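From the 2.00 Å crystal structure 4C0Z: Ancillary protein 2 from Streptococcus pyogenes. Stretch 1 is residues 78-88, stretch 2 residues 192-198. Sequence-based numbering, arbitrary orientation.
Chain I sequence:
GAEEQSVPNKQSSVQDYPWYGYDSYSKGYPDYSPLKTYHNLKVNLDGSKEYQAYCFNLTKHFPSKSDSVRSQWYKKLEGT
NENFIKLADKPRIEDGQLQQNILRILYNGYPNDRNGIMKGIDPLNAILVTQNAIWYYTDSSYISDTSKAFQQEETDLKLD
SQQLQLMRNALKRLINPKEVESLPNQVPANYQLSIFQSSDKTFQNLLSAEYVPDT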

# COMPACT_ATOMS: atom_id res chain seq x y z
N GLU I 78 16.03 1.65 17.51
CA GLU I 78 15.17 1.77 18.69
C GLU I 78 13.80 2.19 18.20
O GLU I 78 13.69 3.10 17.39
N GLY I 79 12.77 1.48 18.65
CA GLY I 79 11.39 1.77 18.25
C GLY I 79 10.77 3.00 18.89
O GLY I 79 9.62 2.94 19.32
N THR I 80 11.51 4.14 18.92
CA THR I 80 11.07 5.43 19.47
C THR I 80 10.09 6.15 18.50
O THR I 80 9.98 5.76 17.33
N ASN I 81 9.43 7.24 18.98
CA ASN I 81 8.53 8.09 18.18
C ASN I 81 9.32 8.87 17.13
O ASN I 81 8.85 9.02 16.00
N GLU I 82 10.54 9.33 17.50
CA GLU I 82 11.46 10.05 16.62
C GLU I 82 11.82 9.22 15.38
O GLU I 82 11.75 9.74 14.27
N ASN I 83 12.14 7.92 15.56
CA ASN I 83 12.47 7.03 14.45
C ASN I 83 11.26 6.73 13.55
O ASN I 83 11.45 6.59 12.34
N PHE I 84 10.03 6.71 14.12
CA PHE I 84 8.81 6.53 13.32
C PHE I 84 8.56 7.75 12.48
O PHE I 84 8.24 7.61 11.30
N ILE I 85 8.70 8.95 13.06
CA ILE I 85 8.49 10.19 12.31
C ILE I 85 9.50 10.29 11.15
O ILE I 85 9.14 10.71 10.04
N LYS I 86 10.74 9.84 11.38
CA LYS I 86 11.80 9.85 10.36
C LYS I 86 11.53 8.87 9.21
O LYS I 86 11.94 9.16 8.08
N LEU I 87 10.91 7.72 9.49
CA LEU I 87 10.71 6.67 8.47
C LEU I 87 9.28 6.47 7.96
O LEU I 87 9.12 5.93 6.87
N ALA I 88 8.26 6.85 8.72
CA ALA I 88 6.87 6.66 8.31
C ALA I 88 6.40 7.83 7.47
O ALA I 88 6.78 8.97 7.73
N GLN I 192 9.92 -4.67 24.48
CA GLN I 192 10.37 -3.49 23.73
C GLN I 192 10.27 -3.57 22.19
O GLN I 192 10.44 -4.63 21.58
N LEU I 193 10.02 -2.40 21.59
CA LEU I 193 9.82 -2.20 20.17
C LEU I 193 11.10 -1.87 19.41
O LEU I 193 11.91 -1.06 19.86
N SER I 194 11.25 -2.49 18.23
CA SER I 194 12.36 -2.28 17.29
C SER I 194 11.82 -1.90 15.92
O SER I 194 10.83 -2.48 15.47
N ILE I 195 12.48 -0.94 15.26
CA ILE I 195 12.18 -0.53 13.89
C ILE I 195 13.31 -1.06 13.00
O ILE I 195 14.48 -0.91 13.33
N PHE I 196 12.95 -1.69 11.88
CA PHE I 196 13.90 -2.21 10.91
C PHE I 196 13.83 -1.33 9.68
O PHE I 196 12.80 -1.28 8.98
N GLN I 197 14.89 -0.55 9.47
CA GLN I 197 14.98 0.40 8.37
C GLN I 197 15.50 -0.30 7.13
O GLN I 197 16.58 -0.87 7.15
N SER I 198 14.72 -0.25 6.03
CA SER I 198 15.10 -0.84 4.75
C SER I 198 16.24 -0.07 4.11
O SER I 198 16.14 1.15 4.04

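Ile-195 forms the apolar centre of the contact between helix 81-87 and strand 192-198, which run in roughly the same direction, 26° apart, with axes 9.6 Å apart at their closest. Its CA-to-CB bond points toward stretch 1, and chi1 m with chi2 t carries CD1 over one face of the Phe-84 ring. CD1 of Ile-195 lies 3.6 Å from the centroid of the Phe-84 ring and only 6° off its normal, a CH-pi contact. The same methyl also touches the turn before the helix and the helix's first turn: Ile-195 CD1 is 3.7 Å from Gly-79 CA, 3.8 Å from Thr-80 O and 3.7 Å from Asn-83 CB. The other branch of Ile-195 faces further along the helix, where Ile-195 CG2 meets Leu-87 CD1 at 3.7 Å.

The CA-to-CB bond of Phe-84 (chi1 m, -88°) points sideways to the strand, but the ring comes nearer to it. At the ring edge, near its plane, Phe-84 CE2 touches Leu-193 CD2 at 3.6 Å. Leu-193 (chi1 t, chi2 p) points toward stretch 1 from the same side of the strand as Ile-195, so the two aliphatic side chains meet the ring in different ways, one at the edge and one over the face. Leu-87 (m, t) also points in; besides Ile-195 it reaches Gln-197, whose chi1 t places Gln-197 CG 3.8 Å from Leu-87 CD2. The alternation of the strand turns Ser-194 and Phe-196 away.

Polar groups gather where the loop before the helix meets the strand. Gly-79 N donates to Leu-193 O at 2.9 Å, the one hydrogen bond between the stretches, beside the antiparallel bridge of Glu-78 with Ser-194. Here the backbones come close, with Gly-79 CA 4.3 Å from Ser-194 CA, and the absence of a side chain matters: an ideal CB on Gly-79 would clash with Leu-193 O at 2.5 Å.

Asn-83 (chi1 m) joins the apolar and polar parts. While its CB packs on Ile-195, Asn-83 ND2 donates to Glu-78 O at 2.8 Å with a nearly straight angle of 174°, tying the first helical turn to the residues before it. Asn-83 N donates to Thr-80 OG1 at 3.2 Å; chi1 p sets this hydroxyl to cap the helix. Further out, the CA-to-CB bond of Glu-78 points away from the strand, and no atom of its side chain comes within 5 Å of it. Lys-86 NZ forms a salt bridge with Glu-82 OE2 at 3.0 Å along the exposed side of the helix, clear of the strand.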

# COMPACT_ATOMS: atom_id res chain seq x y z
CB GLU I 78 15.72 2.84 19.65
CG GLU I 78 16.74 2.29 20.65
CD GLU I 78 17.77 3.28 21.15
OE1 GLU I 78 17.45 4.49 21.26
OE2 GLU I 78 18.90 2.84 21.47
CB THR I 80 12.29 6.33 19.72
OG1 THR I 80 12.86 6.74 18.48
CG2 THR I 80 13.36 5.66 20.59
CB ASN I 81 7.74 9.04 19.08
CG ASN I 81 6.66 8.35 19.88
OD1 ASN I 81 5.83 7.60 19.35
ND2 ASN I 81 6.62 8.60 21.18
CB GLU I 82 12.73 10.45 17.40
CG GLU I 82 13.68 11.39 16.67
CD GLU I 82 14.95 11.77 17.41
OE1 GLU I 82 14.95 11.78 18.67
OE2 GLU I 82 15.96 12.05 16.73
CB ASN I 83 13.17 5.77 14.92
CG ASN I 83 14.61 6.02 15.32
OD1 ASN I 83 15.29 6.92 14.80
ND2 ASN I 83 15.12 5.22 16.24
CB PHE I 84 7.57 6.26 14.19
CG PHE I 84 7.36 4.81 14.50
CD1 PHE I 84 7.12 3.89 13.48
CD2 PHE I 84 7.41 4.35 15.81
CE1 PHE I 84 6.93 2.54 13.78
CE2 PHE I 84 7.21 3.00 16.10
CZ PHE I 84 6.98 2.10 15.09
CB ILE I 85 8.48 11.40 13.26
CG1 ILE I 85 7.17 11.40 14.10
CG2 ILE I 85 8.63 12.73 12.49
CD1 ILE I 85 7.29 12.01 15.49
CB LYS I 86 13.16 9.51 11.01
CG LYS I 86 13.79 10.67 11.77
CD LYS I 86 15.08 10.23 12.47
CE LYS I 86 15.67 11.33 13.32
NZ LYS I 86 16.86 10.86 14.07
CB LEU I 87 11.27 5.34 9.00
CG LEU I 87 12.77 5.32 9.25
CD1 LEU I 87 13.18 4.07 9.98
CD2 LEU I 87 13.56 5.48 7.95
CB ALA I 88 5.96 6.49 9.53
CB GLN I 192 11.79 -3.13 24.14
CG GLN I 192 11.88 -2.64 25.59
CD GLN I 192 13.28 -2.61 26.17
OE1 GLN I 192 14.29 -2.70 25.47
NE2 GLN I 192 13.36 -2.46 27.48
CB LEU I 193 8.78 -1.08 19.97
CG LEU I 193 8.33 -0.73 18.55
CD1 LEU I 193 7.63 -1.91 17.90
CD2 LEU I 193 7.41 0.46 18.58
CB SER I 194 13.23 -3.52 17.17
OG SER I 194 13.98 -3.73 18.35
CB ILE I 195 11.98 1.02 13.75
CG1 ILE I 195 10.71 1.51 14.48
CG2 ILE I 195 11.96 1.45 12.28
CD1 ILE I 195 10.71 2.97 14.81
CB PHE I 196 13.63 -3.69 10.62
CG PHE I 196 13.97 -4.55 11.82
CD1 PHE I 196 13.03 -4.80 12.81
CD2 PHE I 196 15.26 -5.06 11.98
CE1 PHE I 196 13.36 -5.56 13.94
CE2 PHE I 196 15.58 -5.84 13.09
CZ PHE I 196 14.64 -6.07 14.07
CB GLN I 197 15.87 1.60 8.75
CG GLN I 197 16.02 2.63 7.64
CD GLN I 197 16.97 3.76 7.97
OE1 GLN I 197 17.52 3.85 9.06
NE2 GLN I 197 17.18 4.64 7.02
CB SER I 198 13.91 -0.81 3.79
OG SER I 198 14.24 -1.47 2.58